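Local coordinates for acyl-CoA thioesterase II TesB2 (Mycobacterium marinum, PDB 3U0A), which probably catalyses the hydrolysis of fatty acyl-CoA to a free fatty acid and coenzyme A, as a double-hotdog thioesterase, at residues R35-L46 and I190-L199; H119-D130 and R229-D240. All blocks are in the same frame, centred on the assembly; numbering follows the deposited sequence. Where two conformers were deposited one is given.

In the fold
After the short strands 14-17 and 20-23 the chain enters helix 34-51, in the N-terminal hotdog repeat. It then runs through strands 58-66, 76-85, 89-98 and 101-111 and leaves along residues 119-130. It goes on into the C-terminal repeat, with helix 186-200 and strands 217-227 and 237-247. Contact 1 closes a loop of 143 residues and pairs the two central helices. Contact 2 closes a loop of 98 residues and lays the linker over residues 229-240. The two loops cross, because their segments alternate along the chain. The centres of contacts 1 and 2 are 19 Å apart. They meet at Ser197 and Tyr239, whose hydroxyls probably share a hydrogen bond, and where Leu193 packs on Phe231.

Contact 1: R35-L46 and I190-L199; sequences RTFGGHVAGQSL and ICALAYMSDL
Tyr195 lies against the backbone of helix 35-46 at Gly39. Its CG is anti to the backbone N (chi1 -179°), which carries the ring along the partner helix toward Thr36. The ring meets that helix with its edge: CD1 is 4.0 Å from Gly39 C, and CE1 lies close to His40 N and Thr36 O. At the end of the ring, Tyr195 OH touches Thr36 CG2 at 3.7 Å. Leu199 CG of its own helix lies over one face, toward the rim.

Leu199 also reaches helix 35-46. Its CB points away, but the CD2 branch turns back and lies 3.9 Å from Thr36 CA.

Asp198 fills the middle of the contact. Its CB faces Gly39, and OD2 lies near both Gly39 CA and Ala42 CB. A water donates to Gly39 O and to Asp198 OD2, at 3.0 Å from each of these oxygens. It thus bridges the helices, which share no direct hydrogen bond. The other carboxylate oxygen, OD1, is hydrogen-bonded to His223 ND1, so both oxygens have a partner. Arg35 passes over the C-terminal turn of helix 186-200, with CG 3.3 Å from Asp198 O.

The short helix axes approach to 8.9 Å and run nearly antiparallel, at 151°. The close approach is centred on Gly39, whose CA is 5.3 Å from that of Tyr195. Further along, Leu46 CD2 packs loosely on Ile190 CG2 at 4.4 Å.

The pair joins the central helices of the two hotdog repeats. Helix 35-46 rests on strands 89-98 and 101-111 through Val41, Ala42, Ser45 and Leu46. Helix 190-199 rests on strand 217-227 through Ile190, Ala194 and Asp198.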
# COMPACT_ATOMS: atom_id res chain seq x y z
N ARG A 35 4.08 -8.34 17.68
CA ARG A 35 4.53 -8.07 16.32
C ARG A 35 4.98 -9.38 15.63
O ARG A 35 4.76 -9.56 14.43
CB ARG A 35 5.65 -7.03 16.35
CG ARG A 35 5.74 -6.14 15.12
CD ARG A 35 6.84 -5.08 15.25
NE ARG A 35 6.33 -3.75 15.59
CZ ARG A 35 7.08 -2.74 16.06
NH1 ARG A 35 8.39 -2.88 16.25
NH2 ARG A 35 6.51 -1.57 16.33
N THR A 36 5.58 -10.28 16.42
CA THR A 36 6.03 -11.60 15.94
C THR A 36 4.85 -12.52 15.51
O THR A 36 4.90 -13.14 14.45
CB THR A 36 6.85 -12.33 17.02
OG1 THR A 36 8.13 -11.70 17.15
CG2 THR A 36 7.04 -13.81 16.71
N PHE A 37 3.83 -12.62 16.37
CA PHE A 37 2.65 -13.37 16.05
C PHE A 37 1.95 -12.78 14.81
O PHE A 37 1.60 -13.51 13.91
CB PHE A 37 1.70 -13.44 17.25
CG PHE A 37 0.54 -14.36 17.04
CD1 PHE A 37 0.74 -15.70 16.77
CD2 PHE A 37 -0.76 -13.90 17.07
CE1 PHE A 37 -0.35 -16.58 16.57
CE2 PHE A 37 -1.84 -14.76 16.89
CZ PHE A 37 -1.64 -16.10 16.64
N GLY A 38 1.77 -11.48 14.78
CA GLY A 38 1.20 -10.84 13.59
C GLY A 38 1.93 -11.14 12.29
O GLY A 38 1.30 -11.44 11.31
N GLY A 39 3.26 -11.09 12.30
CA GLY A 39 4.04 -11.40 11.10
C GLY A 39 3.91 -12.84 10.63
O GLY A 39 3.88 -13.10 9.44
N HIS A 40 3.87 -13.76 11.59
CA HIS A 40 3.62 -15.19 11.36
C HIS A 40 2.29 -15.40 10.68
O HIS A 40 2.23 -15.97 9.59
CB HIS A 40 3.66 -15.94 12.70
CG HIS A 40 3.72 -17.46 12.57
ND1 HIS A 40 4.87 -18.13 12.30
CD2 HIS A 40 2.73 -18.44 12.74
CE1 HIS A 40 4.62 -19.46 12.28
NE2 HIS A 40 3.32 -19.64 12.54
N VAL A 41 1.25 -14.88 11.31
CA VAL A 41 -0.11 -15.01 10.83
C VAL A 41 -0.25 -14.44 9.43
O VAL A 41 -0.89 -15.03 8.59
CB VAL A 41 -1.11 -14.32 11.81
CG1 VAL A 41 -2.52 -14.26 11.22
CG2 VAL A 41 -1.14 -15.07 13.13
N ALA A 42 0.39 -13.30 9.17
CA ALA A 42 0.29 -12.66 7.86
C ALA A 42 0.95 -13.52 6.82
O ALA A 42 0.44 -13.69 5.71
CB ALA A 42 0.95 -11.30 7.88
N GLY A 43 2.11 -14.07 7.19
CA GLY A 43 2.90 -14.89 6.30
C GLY A 43 2.15 -16.15 5.98
O GLY A 43 2.10 -16.56 4.82
N GLN A 44 1.53 -16.75 6.99
CA GLN A 44 0.79 -17.97 6.78
C GLN A 44 -0.47 -17.68 5.97
O GLN A 44 -0.81 -18.47 5.09
CB GLN A 44 0.48 -18.69 8.09
CG GLN A 44 1.71 -19.41 8.69
CD GLN A 44 1.37 -20.60 9.62
OE1 GLN A 44 0.74 -20.45 10.68
NE2 GLN A 44 1.80 -21.78 9.22
N SER A 45 -1.11 -16.55 6.19
CA SER A 45 -2.22 -16.14 5.35
C SER A 45 -1.82 -16.09 3.88
O SER A 45 -2.57 -16.52 3.03
CB SER A 45 -2.76 -14.78 5.78
OG SER A 45 -3.11 -14.77 7.13
N LEU A 46 -0.63 -15.58 3.57
CA LEU A 46 -0.15 -15.55 2.18
C LEU A 46 0.13 -16.96 1.64
O LEU A 46 -0.24 -17.28 0.50
CB LEU A 46 1.10 -14.69 2.01
CG LEU A 46 1.75 -14.70 0.63
CD1 LEU A 46 0.88 -14.10 -0.44
CD2 LEU A 46 3.08 -13.99 0.63
N ILE A 190 10.20 -14.79 -0.17
CA ILE A 190 9.20 -13.71 -0.08
C ILE A 190 8.67 -13.60 1.37
O ILE A 190 8.69 -12.52 1.94
CB ILE A 190 8.09 -13.90 -1.16
CG1 ILE A 190 8.65 -13.68 -2.57
CG2 ILE A 190 6.97 -12.89 -0.99
CD1 ILE A 190 7.88 -14.42 -3.65
N CYS A 191 8.27 -14.73 1.96
CA CYS A 191 7.83 -14.78 3.35
C CYS A 191 8.90 -14.32 4.33
O CYS A 191 8.62 -13.61 5.28
CB CYS A 191 7.35 -16.19 3.71
SG CYS A 191 5.76 -16.66 2.98
N ALA A 192 10.14 -14.72 4.10
CA ALA A 192 11.25 -14.30 4.92
C ALA A 192 11.33 -12.77 4.93
O ALA A 192 11.38 -12.16 5.99
CB ALA A 192 12.56 -14.94 4.44
N LEU A 193 11.31 -12.17 3.74
CA LEU A 193 11.41 -10.72 3.60
C LEU A 193 10.18 -10.01 4.20
O LEU A 193 10.32 -8.96 4.86
CB LEU A 193 11.60 -10.31 2.13
CG LEU A 193 11.63 -8.82 1.78
CD1 LEU A 193 12.41 -8.58 0.51
CD2 LEU A 193 10.23 -8.26 1.60
N ALA A 194 9.00 -10.57 3.95
CA ALA A 194 7.76 -9.98 4.43
C ALA A 194 7.70 -10.06 5.96
O ALA A 194 7.25 -9.13 6.64
CB ALA A 194 6.54 -10.66 3.79
N TYR A 195 8.22 -11.17 6.49
CA TYR A 195 8.32 -11.37 7.93
C TYR A 195 9.24 -10.34 8.59
O TYR A 195 8.86 -9.67 9.58
CB TYR A 195 8.82 -12.79 8.23
CG TYR A 195 8.95 -13.11 9.70
CD1 TYR A 195 7.84 -13.34 10.45
CD2 TYR A 195 10.19 -13.15 10.34
CE1 TYR A 195 7.92 -13.63 11.79
CE2 TYR A 195 10.29 -13.45 11.68
CZ TYR A 195 9.15 -13.68 12.41
OH TYR A 195 9.18 -13.96 13.75
N MET A 196 10.46 -10.22 8.07
CA MET A 196 11.41 -9.26 8.66
C MET A 196 10.93 -7.82 8.57
O MET A 196 11.18 -7.04 9.50
CB MET A 196 12.79 -9.38 8.07
CG MET A 196 13.52 -10.62 8.57
SD MET A 196 14.15 -10.42 10.24
CE MET A 196 15.45 -9.20 10.00
N SER A 197 10.24 -7.47 7.48
CA SER A 197 9.64 -6.12 7.36
C SER A 197 8.54 -5.93 8.42
O SER A 197 8.53 -4.95 9.15
CB SER A 197 9.07 -5.86 5.96
OG SER A 197 8.24 -4.70 5.92
N ASP A 198 7.66 -6.90 8.55
CA ASP A 198 6.70 -6.83 9.63
C ASP A 198 7.32 -6.67 11.03
O ASP A 198 6.65 -6.15 11.92
CB ASP A 198 5.72 -8.02 9.57
CG ASP A 198 4.65 -7.85 8.49
OD1 ASP A 198 4.47 -6.70 8.02
OD2 ASP A 198 4.02 -8.85 8.10
N LEU A 199 8.57 -7.11 11.23
CA LEU A 199 9.27 -6.95 12.53
C LEU A 199 10.00 -5.65 12.64
O LEU A 199 10.23 -5.20 13.74
CB LEU A 199 10.31 -8.05 12.79
CG LEU A 199 9.80 -9.48 12.82
CD1 LEU A 199 10.85 -10.45 13.38
CD2 LEU A 199 8.50 -9.61 13.59
O HOH W 1 4.58 -11.57 6.97

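Contact 2: H119-D130 and R229-D240; sequences HQDAMPAAPPPD and RGFRADEWLLYD
Pro129 stands on one face of the Trp236 indole with its CB-CG edge. Its CG lies 3.6 Å from the centroid of the five-membered ring, only 4° off the ring normal, a clear CH-pi contact. Pro129 CB extends the cover over the six-membered ring.

Leu238 is the next point of contact. With CG anti to the backbone N (chi1 169°), it sends CD2 toward the linker. The extended Met123 chain crosses it at an angle and brings CE to CD2. Ala126 CB adds a contact of 3.9 Å to Leu238 CD2. Pro124 and Asp240 approach from opposite directions, with Pro124 CG 3.6 Å from Asp240 OD2. The other oxygen of Asp240, OD1, is hydrogen-bonded to Gln173.

At the far end, Gln120 stacks on Arg229. The amide and guanidinium planes are 26° apart, and Gln120 NE2 lies over one guanidinium face. In the guanidinium plane, Arg229 NH2 makes a weak bond of 3.1 Å to His119 O. Arg229 NH1 bonds to Leu264 O and to Ser245 of the second subunit, while Gln120 OE1 accepts from Leu264 N.

Residues 119-120 pair in an antiparallel ladder with a strand of the second subunit. The proline-rich segment 119-130 belongs to the linker of a double-hotdog thioesterase, running over the C-terminal repeat from the subunit interface to Trp236.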
# COMPACT_ATOMS: atom_id res chain seq x y z
N HIS A 119 12.65 -0.06 -15.51
CA HIS A 119 13.48 0.94 -14.82
C HIS A 119 13.46 0.67 -13.34
O HIS A 119 12.59 -0.07 -12.85
CB HIS A 119 13.02 2.38 -15.11
CG HIS A 119 11.61 2.67 -14.69
ND1 HIS A 119 10.58 2.66 -15.53
CD2 HIS A 119 11.10 3.02 -13.47
CE1 HIS A 119 9.47 2.97 -14.87
NE2 HIS A 119 9.79 3.19 -13.62
N GLN A 120 14.42 1.28 -12.62
CA GLN A 120 14.40 1.26 -11.14
C GLN A 120 15.21 2.41 -10.56
O GLN A 120 16.09 2.94 -11.22
CB GLN A 120 14.92 -0.07 -10.59
CG GLN A 120 16.43 -0.23 -10.62
CD GLN A 120 16.89 -1.65 -10.29
OE1 GLN A 120 17.25 -1.94 -9.13
NE2 GLN A 120 16.90 -2.54 -11.30
N ASP A 121 14.90 2.81 -9.33
CA ASP A 121 15.66 3.85 -8.65
C ASP A 121 17.02 3.26 -8.28
O ASP A 121 17.16 2.06 -8.08
CB ASP A 121 14.93 4.34 -7.37
CG ASP A 121 13.70 5.19 -7.66
OD1 ASP A 121 13.48 5.56 -8.82
OD2 ASP A 121 12.93 5.47 -6.71
N ALA A 122 18.01 4.11 -8.19
CA ALA A 122 19.34 3.68 -7.83
C ALA A 122 19.36 3.34 -6.34
O ALA A 122 18.65 3.95 -5.52
CB ALA A 122 20.37 4.77 -8.15
N MET A 123 20.16 2.35 -6.00
CA MET A 123 20.42 2.06 -4.63
C MET A 123 21.02 3.29 -3.94
O MET A 123 21.97 3.85 -4.43
CB MET A 123 21.40 0.90 -4.53
CG MET A 123 21.37 0.27 -3.15
SD MET A 123 22.62 -0.97 -3.01
CE MET A 123 22.50 -1.51 -1.30
N PRO A 124 20.48 3.69 -2.78
CA PRO A 124 21.06 4.78 -2.03
C PRO A 124 22.45 4.43 -1.52
O PRO A 124 22.79 3.24 -1.34
CB PRO A 124 20.11 4.97 -0.85
CG PRO A 124 19.56 3.63 -0.64
CD PRO A 124 19.40 3.04 -2.02
N ALA A 125 23.26 5.47 -1.34
CA ALA A 125 24.55 5.33 -0.72
C ALA A 125 24.33 4.83 0.70
O ALA A 125 23.70 5.51 1.53
CB ALA A 125 25.29 6.67 -0.70
N ALA A 126 24.79 3.62 0.95
CA ALA A 126 24.85 3.07 2.29
C ALA A 126 26.28 2.53 2.45
O ALA A 126 27.01 2.35 1.46
CB ALA A 126 23.81 1.98 2.51
N PRO A 127 26.71 2.36 3.71
CA PRO A 127 28.00 1.77 3.89
C PRO A 127 27.83 0.27 3.81
O PRO A 127 26.72 -0.22 4.05
CB PRO A 127 28.41 2.23 5.29
CG PRO A 127 27.15 2.55 5.97
CD PRO A 127 26.19 3.01 4.93
N PRO A 128 28.89 -0.47 3.45
CA PRO A 128 28.71 -1.91 3.41
C PRO A 128 28.36 -2.47 4.79
O PRO A 128 28.66 -1.85 5.81
CB PRO A 128 30.06 -2.43 2.92
CG PRO A 128 30.61 -1.32 2.11
CD PRO A 128 30.11 -0.05 2.73
N PRO A 129 27.72 -3.65 4.84
CA PRO A 129 27.39 -4.22 6.15
C PRO A 129 28.61 -4.67 6.95
O PRO A 129 28.60 -4.64 8.17
CB PRO A 129 26.54 -5.44 5.79
CG PRO A 129 26.95 -5.80 4.39
CD PRO A 129 27.30 -4.50 3.71
N ASP A 130 29.65 -5.05 6.23
CA ASP A 130 30.76 -5.74 6.89
C ASP A 130 31.50 -4.87 7.90
O ASP A 130 32.03 -5.41 8.90
CB ASP A 130 31.72 -6.41 5.89
CG ASP A 130 31.49 -7.91 5.79
OD1 ASP A 130 30.45 -8.38 6.31
OD2 ASP A 130 32.35 -8.60 5.19
N ARG A 229 11.36 -8.18 -8.04
CA ARG A 229 12.42 -8.97 -8.68
C ARG A 229 12.87 -10.05 -7.73
O ARG A 229 12.70 -9.92 -6.52
CB ARG A 229 13.63 -8.10 -9.05
CG ARG A 229 13.36 -7.12 -10.18
CD ARG A 229 14.41 -6.02 -10.20
NE ARG A 229 14.08 -4.97 -11.16
CZ ARG A 229 13.43 -3.83 -10.89
NH1 ARG A 229 13.02 -3.51 -9.66
NH2 ARG A 229 13.18 -2.99 -11.88
N GLY A 230 13.44 -11.10 -8.27
CA GLY A 230 13.95 -12.17 -7.44
C GLY A 230 15.16 -11.76 -6.62
O GLY A 230 15.98 -10.92 -7.05
N PHE A 231 15.27 -12.35 -5.45
CA PHE A 231 16.37 -12.08 -4.52
C PHE A 231 16.61 -13.34 -3.69
O PHE A 231 15.95 -14.35 -3.87
CB PHE A 231 15.97 -10.90 -3.60
CG PHE A 231 14.77 -11.19 -2.74
CD1 PHE A 231 13.49 -10.96 -3.22
CD2 PHE A 231 14.92 -11.74 -1.48
CE1 PHE A 231 12.38 -11.25 -2.45
CE2 PHE A 231 13.83 -12.04 -0.70
CZ PHE A 231 12.55 -11.79 -1.18
N ARG A 232 17.54 -13.25 -2.75
CA ARG A 232 17.74 -14.29 -1.76
C ARG A 232 17.86 -13.72 -0.35
O ARG A 232 18.71 -12.86 -0.10
CB ARG A 232 18.99 -15.07 -2.12
CG ARG A 232 18.80 -16.04 -3.28
CD ARG A 232 19.86 -17.15 -3.29
NE ARG A 232 19.76 -18.01 -2.10
CZ ARG A 232 19.07 -19.15 -2.02
NH1 ARG A 232 18.37 -19.61 -3.05
NH2 ARG A 232 19.07 -19.83 -0.87
N ALA A 233 17.03 -14.19 0.57
CA ALA A 233 17.06 -13.72 1.95
C ALA A 233 18.18 -14.28 2.81
O ALA A 233 18.31 -13.87 3.93
CB ALA A 233 15.75 -14.01 2.61
N ASP A 234 18.96 -15.25 2.31
CA ASP A 234 20.21 -15.64 2.95
C ASP A 234 21.45 -14.88 2.39
O ASP A 234 22.61 -15.23 2.69
CB ASP A 234 20.44 -17.16 2.87
CG ASP A 234 20.22 -17.72 1.46
OD1 ASP A 234 19.97 -16.93 0.52
OD2 ASP A 234 20.26 -18.96 1.32
N GLU A 235 21.19 -13.83 1.61
CA GLU A 235 22.23 -12.89 1.15
C GLU A 235 21.84 -11.50 1.62
O GLU A 235 20.69 -11.27 1.96
CB GLU A 235 22.35 -12.92 -0.39
CG GLU A 235 23.15 -14.13 -0.90
CD GLU A 235 23.31 -14.17 -2.43
OE1 GLU A 235 22.81 -13.25 -3.17
OE2 GLU A 235 24.00 -15.13 -2.89
N TRP A 236 22.80 -10.58 1.67
CA TRP A 236 22.50 -9.26 2.19
C TRP A 236 21.41 -8.53 1.42
O TRP A 236 21.45 -8.44 0.17
CB TRP A 236 23.76 -8.39 2.25
CG TRP A 236 24.72 -8.78 3.36
CD1 TRP A 236 25.98 -9.32 3.23
CD2 TRP A 236 24.51 -8.63 4.81
NE1 TRP A 236 26.54 -9.52 4.46
CE2 TRP A 236 25.72 -9.14 5.45
CE3 TRP A 236 23.47 -8.15 5.61
CZ2 TRP A 236 25.87 -9.17 6.83
CZ3 TRP A 236 23.64 -8.19 7.00
CH2 TRP A 236 24.82 -8.70 7.59
N LEU A 237 20.42 -8.06 2.18
CA LEU A 237 19.39 -7.12 1.72
C LEU A 237 19.53 -5.80 2.50
O LEU A 237 19.68 -5.81 3.73
CB LEU A 237 18.00 -7.70 1.96
CG LEU A 237 17.70 -9.04 1.33
CD1 LEU A 237 16.45 -9.64 1.92
CD2 LEU A 237 17.63 -8.94 -0.20
N LEU A 238 19.48 -4.68 1.79
CA LEU A 238 19.41 -3.38 2.43
C LEU A 238 17.99 -2.85 2.45
O LEU A 238 17.33 -2.73 1.40
CB LEU A 238 20.28 -2.37 1.74
CG LEU A 238 20.12 -0.88 2.12
CD1 LEU A 238 20.73 -0.60 3.49
CD2 LEU A 238 20.80 -0.04 1.07
N TYR A 239 17.52 -2.55 3.65
CA TYR A 239 16.24 -1.99 3.83
C TYR A 239 16.37 -0.50 4.00
O TYR A 239 16.79 -0.02 5.04
CB TYR A 239 15.57 -2.53 5.06
CG TYR A 239 14.09 -2.57 4.93
CD1 TYR A 239 13.40 -1.90 3.91
CD2 TYR A 239 13.34 -3.29 5.85
CE1 TYR A 239 12.00 -1.98 3.81
CE2 TYR A 239 11.95 -3.37 5.76
CZ TYR A 239 11.28 -2.75 4.75
OH TYR A 239 9.90 -2.92 4.74
N ASP A 240 15.97 0.23 2.98
CA ASP A 240 15.97 1.67 3.06
C ASP A 240 14.56 2.16 3.45
O ASP A 240 13.62 2.02 2.67
CB ASP A 240 16.44 2.24 1.73
CG ASP A 240 16.57 3.71 1.75
OD1 ASP A 240 16.92 4.28 2.80
OD2 ASP A 240 16.32 4.30 0.71